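Local coordinates for protein Tp0751 (Treponema pallidum, PDB 5JK2) that probably serves as an adhesin that attaches the spirochaete to host extracellular matrix components and cells, through a beta-barrel domain with a non-canonical lipocalin fold, at residues A110-F122 / H129-I141. The protein carries 1 engineered substitution. Residues are numbered along the deposited sequence; the frame is centred on the assembly and turned at random.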
loop_
_atom_site.group_PDB
_atom_site.type_symbol
_atom_site.label_atom_id
_atom_site.label_comp_id
_atom_site.label_asym_id
_atom_site.label_seq_id
_atom_site.Cartn_x
_atom_site.Cartn_y
_atom_site.Cartn_z
ATOM N N ALA A 110 11.030 5.945 -13.911
ATOM C CA ALA A 110 11.970 6.684 -14.745
ATOM C C ALA A 110 13.412 6.483 -14.295
ATOM O O ALA A 110 14.285 6.168 -15.105
ATOM C CB ALA A 110 11.622 8.160 -14.733
ATOM N N ILE A 111 13.649 6.668 -12.999
ATOM C CA ILE A 111 15.000 6.657 -12.445
ATOM C C ILE A 111 15.193 5.531 -11.429
ATOM O O ILE A 111 14.557 5.510 -10.378
ATOM C CB ILE A 111 15.322 8.002 -11.777
ATOM C CG1 ILE A 111 14.815 9.146 -12.661
ATOM C CG2 ILE A 111 16.820 8.125 -11.522
ATOM C CD1 ILE A 111 15.241 10.519 -12.208
ATOM N N SER A 112 16.087 4.603 -11.754
ATOM C CA SER A 112 16.367 3.459 -10.893
ATOM C C SER A 112 17.030 3.886 -9.590
ATOM O O SER A 112 16.960 3.179 -8.587
ATOM C CB SER A 112 17.261 2.455 -11.623
ATOM O OG SER A 112 18.513 3.033 -11.947
ATOM N N SER A 113 17.679 5.045 -9.621
ATOM C CA SER A 113 18.373 5.576 -8.455
ATOM C C SER A 113 17.412 5.857 -7.308
ATOM O O SER A 113 17.766 5.722 -6.137
ATOM C CB SER A 113 19.112 6.860 -8.825
ATOM O OG SER A 113 19.747 6.735 -10.083
ATOM N N ILE A 114 16.192 6.244 -7.663
ATOM C CA ILE A 114 15.195 6.647 -6.687
ATOM C C ILE A 114 14.225 5.507 -6.415
ATOM O O ILE A 114 13.570 4.998 -7.324
ATOM C CB ILE A 114 14.433 7.891 -7.169
ATOM C CG1 ILE A 114 15.397 9.076 -7.311
ATOM C CG2 ILE A 114 13.296 8.234 -6.206
ATOM C CD1 ILE A 114 14.898 10.166 -8.202
ATOM N N ARG A 115 14.138 5.131 -5.146
ATOM C CA ARG A 115 13.325 4.011 -4.712
ATOM C C ARG A 115 12.516 4.445 -3.498
ATOM O O ARG A 115 12.657 5.573 -3.035
ATOM C CB ARG A 115 14.218 2.809 -4.400
ATOM C CG ARG A 115 15.141 2.448 -5.555
ATOM C CD ARG A 115 15.474 0.968 -5.599
ATOM N NE ARG A 115 16.197 0.526 -4.412
ATOM C CZ ARG A 115 16.662 -0.707 -4.236
ATOM N NH1 ARG A 115 17.309 -1.018 -3.121
ATOM N NH2 ARG A 115 16.479 -1.630 -5.170
ATOM N N ARG A 116 11.667 3.561 -2.986
ATOM C CA ARG A 116 10.801 3.915 -1.867
ATOM C C ARG A 116 10.386 2.688 -1.057
ATOM O O ARG A 116 9.844 1.727 -1.602
ATOM C CB ARG A 116 9.562 4.650 -2.381
ATOM C CG ARG A 116 8.636 5.167 -1.294
ATOM C CD ARG A 116 7.588 6.102 -1.862
ATOM N NE ARG A 116 8.164 7.385 -2.252
ATOM C CZ ARG A 116 7.547 8.288 -3.006
ATOM N NH1 ARG A 116 6.324 8.055 -3.463
ATOM N NH2 ARG A 116 8.153 9.426 -3.306
ATOM N N ARG A 117 10.649 2.734 0.247
ATOM C CA ARG A 117 10.255 1.665 1.160
ATOM C C ARG A 117 8.915 1.971 1.804
ATOM O O ARG A 117 8.656 3.104 2.206
ATOM C CB ARG A 117 11.313 1.465 2.242
ATOM C CG ARG A 117 12.632 0.973 1.698
ATOM C CD ARG A 117 13.590 0.554 2.801
ATOM N NE ARG A 117 14.632 -0.337 2.294
ATOM C CZ ARG A 117 15.669 0.059 1.560
ATOM N NH1 ARG A 117 16.562 -0.828 1.143
ATOM N NH2 ARG A 117 15.815 1.338 1.236
ATOM N N LEU A 118 8.076 0.947 1.911
ATOM C CA LEU A 118 6.730 1.103 2.440
ATOM C C LEU A 118 6.486 0.132 3.587
ATOM O O LEU A 118 6.999 -0.985 3.588
ATOM C CB LEU A 118 5.695 0.881 1.333
ATOM C CG LEU A 118 4.697 2.016 1.083
ATOM C CD1 LEU A 118 5.417 3.263 0.598
ATOM C CD2 LEU A 118 3.634 1.589 0.083
ATOM N N GLU A 119 5.701 0.576 4.561
ATOM C CA GLU A 119 5.339 -0.252 5.704
ATOM C C GLU A 119 3.830 -0.229 5.906
ATOM O O GLU A 119 3.316 0.475 6.774
ATOM C CB GLU A 119 6.052 0.229 6.964
ATOM C CG GLU A 119 7.570 0.154 6.887
ATOM C CD GLU A 119 8.092 -1.273 6.855
ATOM O OE1 GLU A 119 7.322 -2.202 7.177
ATOM O OE2 GLU A 119 9.276 -1.463 6.506
ATOM N N VAL A 120 3.129 -1.011 5.092
ATOM C CA VAL A 120 1.673 -1.061 5.129
ATOM C C VAL A 120 1.171 -1.971 6.244
ATOM O O VAL A 120 1.263 -3.196 6.145
ATOM C CB VAL A 120 1.096 -1.557 3.795
ATOM C CG1 VAL A 120 -0.421 -1.493 3.822
ATOM C CG2 VAL A 120 1.656 -0.741 2.640
ATOM N N THR A 121 0.618 -1.363 7.289
ATOM C CA THR A 121 0.097 -2.102 8.433
ATOM C C THR A 121 -1.425 -2.096 8.413
ATOM O O THR A 121 -2.055 -1.051 8.566
ATOM C CB THR A 121 0.591 -1.507 9.765
ATOM O OG1 THR A 121 2.021 -1.429 9.756
ATOM C CG2 THR A 121 0.139 -2.362 10.942
ATOM N N PHE A 122 -2.005 -3.274 8.215
ATOM C CA PHE A 122 -3.452 -3.427 8.189
ATOM C C PHE A 122 -4.073 -3.281 9.570
ATOM O O PHE A 122 -3.536 -3.775 10.561
ATOM C CB PHE A 122 -3.833 -4.791 7.619
ATOM C CG PHE A 122 -3.881 -4.837 6.123
ATOM C CD1 PHE A 122 -2.744 -5.107 5.385
ATOM C CD2 PHE A 122 -5.075 -4.632 5.455
ATOM C CE1 PHE A 122 -2.798 -5.160 4.007
ATOM C CE2 PHE A 122 -5.133 -4.684 4.084
ATOM C CZ PHE A 122 -3.995 -4.950 3.358
ATOM N N HIS A 129 -2.481 1.486 7.718
ATOM C CA HIS A 129 -1.660 2.627 8.095
ATOM C C HIS A 129 -0.313 2.503 7.396
ATOM O O HIS A 129 0.350 1.470 7.491
ATOM C CB HIS A 129 -1.475 2.713 9.610
ATOM C CG HIS A 129 -0.966 4.043 10.074
ATOM N ND1 HIS A 129 -1.758 4.955 10.740
ATOM C CD2 HIS A 129 0.251 4.625 9.946
ATOM C CE1 HIS A 129 -1.047 6.036 11.013
ATOM N NE2 HIS A 129 0.174 5.861 10.541
ATOM N N VAL A 130 0.079 3.558 6.688
ATOM C CA VAL A 130 1.268 3.518 5.847
ATOM C C VAL A 130 2.397 4.384 6.393
ATOM O O VAL A 130 2.169 5.482 6.900
ATOM C CB VAL A 130 0.951 3.983 4.410
ATOM C CG1 VAL A 130 2.182 3.844 3.517
ATOM C CG2 VAL A 130 -0.210 3.187 3.836
ATOM N N ARG A 131 3.615 3.865 6.278
ATOM C CA ARG A 131 4.828 4.615 6.564
ATOM C C ARG A 131 5.720 4.485 5.339
ATOM O O ARG A 131 5.960 3.380 4.855
ATOM C CB ARG A 131 5.514 4.091 7.834
ATOM C CG ARG A 131 7.013 4.385 7.967
ATOM C CD ARG A 131 7.298 5.817 8.410
ATOM N NE ARG A 131 8.730 6.034 8.632
ATOM C CZ ARG A 131 9.260 7.142 9.145
ATOM N NH1 ARG A 131 8.486 8.159 9.500
ATOM N NH2 ARG A 131 10.574 7.229 9.303
ATOM N N ALA A 132 6.195 5.619 4.836
ATOM C CA ALA A 132 7.007 5.640 3.627
ATOM C C ALA A 132 8.378 6.239 3.909
ATOM O O ALA A 132 8.513 7.143 4.731
ATOM C CB ALA A 132 6.302 6.419 2.530
ATOM N N VAL A 133 9.391 5.718 3.226
ATOM C CA VAL A 133 10.760 6.182 3.398
ATOM C C VAL A 133 11.492 6.159 2.066
ATOM O O VAL A 133 11.638 5.104 1.449
ATOM C CB VAL A 133 11.529 5.315 4.414
ATOM C CG1 VAL A 133 13.002 5.718 4.469
ATOM C CG2 VAL A 133 10.885 5.420 5.784
ATOM N N GLU A 134 11.971 7.319 1.632
ATOM C CA GLU A 134 12.675 7.403 0.363
ATOM C C GLU A 134 14.053 6.767 0.475
ATOM O O GLU A 134 14.565 6.539 1.569
ATOM C CB GLU A 134 12.800 8.857 -0.104
ATOM C CG GLU A 134 11.613 9.381 -0.905
ATOM C CD GLU A 134 11.309 8.546 -2.132
ATOM O OE1 GLU A 134 10.488 7.614 -2.027
ATOM O OE2 GLU A 134 11.880 8.829 -3.206
ATOM N N ASP A 135 14.644 6.500 -0.682
ATOM C CA ASP A 135 15.934 5.839 -0.778
ATOM C C ASP A 135 16.601 6.231 -2.092
ATOM O O ASP A 135 16.539 5.491 -3.073
ATOM C CB ASP A 135 15.764 4.318 -0.688
ATOM C CG ASP A 135 17.056 3.564 -0.948
ATOM O OD1 ASP A 135 18.138 4.114 -0.658
ATOM O OD2 ASP A 135 16.986 2.419 -1.446
ATOM N N VAL A 136 17.215 7.412 -2.119
ATOM C CA VAL A 136 17.889 7.891 -3.324
ATOM C C VAL A 136 19.349 7.436 -3.327
ATOM O O VAL A 136 19.943 7.237 -2.267
ATOM C CB VAL A 136 17.830 9.428 -3.441
ATOM C CG1 VAL A 136 18.808 10.065 -2.458
ATOM C CG2 VAL A 136 18.118 9.864 -4.874
ATOM N N ALA A 137 19.925 7.305 -4.519
ATOM C CA ALA A 137 21.252 6.717 -4.679
ATOM C C ALA A 137 21.247 5.317 -4.057
ATOM O O ALA A 137 20.751 4.368 -4.688
ATOM C CB ALA A 137 22.340 7.599 -4.056
ATOM N N ARG A 138 21.789 5.170 -2.844
ATOM C CA ARG A 138 21.717 3.877 -2.152
ATOM C C ARG A 138 21.555 3.884 -0.620
ATOM O O ARG A 138 21.389 2.815 -0.026
ATOM C CB ARG A 138 22.959 3.045 -2.487
ATOM C CG ARG A 138 22.712 1.950 -3.526
ATOM C CD ARG A 138 23.093 0.532 -3.030
ATOM N NE ARG A 138 22.019 -0.462 -2.758
ATOM C CZ ARG A 138 20.824 -0.240 -2.186
ATOM N NH1 ARG A 138 19.974 -1.255 -1.998
ATOM N NH2 ARG A 138 20.452 0.968 -1.797
ATOM N N LEU A 139 21.622 5.044 0.031
ATOM C CA LEU A 139 21.332 5.113 1.472
ATOM C C LEU A 139 19.918 5.644 1.715
ATOM O O LEU A 139 19.532 6.676 1.163
ATOM C CB LEU A 139 22.336 5.997 2.230
ATOM C CG LEU A 139 22.145 5.976 3.758
ATOM C CD1 LEU A 139 22.328 4.569 4.317
ATOM C CD2 LEU A 139 23.090 6.950 4.440
ATOM N N LYS A 140 19.159 4.949 2.562
ATOM C CA LYS A 140 17.772 5.306 2.828
ATOM C C LYS A 140 17.706 6.514 3.760
ATOM O O LYS A 140 18.415 6.574 4.761
ATOM C CB LYS A 140 17.018 4.114 3.427
ATOM C CG LYS A 140 16.652 4.233 4.906
ATOM C CD LYS A 140 15.734 3.091 5.312
ATOM C CE LYS A 140 15.343 3.157 6.792
ATOM N NZ LYS A 140 14.191 2.269 7.122
ATOM N N ILE A 141 16.842 7.467 3.425
ATOM C CA ILE A 141 16.729 8.726 4.158
ATOM C C ILE A 141 15.270 8.903 4.592
ATOM O O ILE A 141 14.394 9.063 3.747
ATOM C CB ILE A 141 17.204 9.911 3.279
ATOM C CG1 ILE A 141 18.648 9.692 2.797
ATOM C CG2 ILE A 141 17.118 11.225 4.033
ATOM C CD1 ILE A 141 18.844 9.850 1.304
#
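Arg117 and Val133 sit opposite each other as an antiparallel hydrogen-bonded pair in the hairpin of strands 115-122 and 127-135. Arg117 N gives a nearly straight bond to Val133 O (2.8 Å, 167° at the hydrogen), and Arg117 O receives Val133 N in the carbonyl plane. Thr121 and His129 exchange bonds in the same way nearer the turn; between these pairs, Glu119 N bonds firmly to Arg131 O, whereas the return bond from Arg131 N to Glu119 O is weak, where strand 127-135 is interrupted.

The side chain of Arg117 repays following. Arg117 CB lies 3.7 Å from Val133 O. With CG anti to the carbonyl carbon (chi1 -65°) and the chain extended as far as NE, the arm runs past Lys140, Arg117 CD lying 4.2 Å from Lys140 CD. At the tip, Arg117 NH2 meets Asp135 OD2 at 3.1 Å in a salt bridge and also brushes Lys140 CB. The guanidinium and carboxylate planes are inclined by 47°, so this is no flat two-pronged pairing. The same Asp135 OD2 lies at the edge of the Arg115 guanidinium, where Arg115 NE forms a long salt bridge (3.6 Å), and Arg138 NH2 is a long partner too.

On the other face, Leu118 CD1 rests against Ala132 CB (3.8 Å), with Leu118 CG beside Val130 CG1. Here Arg116 forms a salt bridge with Glu134 through NE, although the modelled separation is too short to be trusted in detail; beyond it, Arg116 NH1 pairs with Glu88, and the arginine makes a cation-pi contact with Phe81.

The backbone thus joins two neighbouring strands of the closed eight-stranded barrel, while one carboxylate oxygen is gripped closely by Arg117, with Arg115 and Arg138 as longer-range partners. Such a gathering of positive charge would probably favour ionised Asp135.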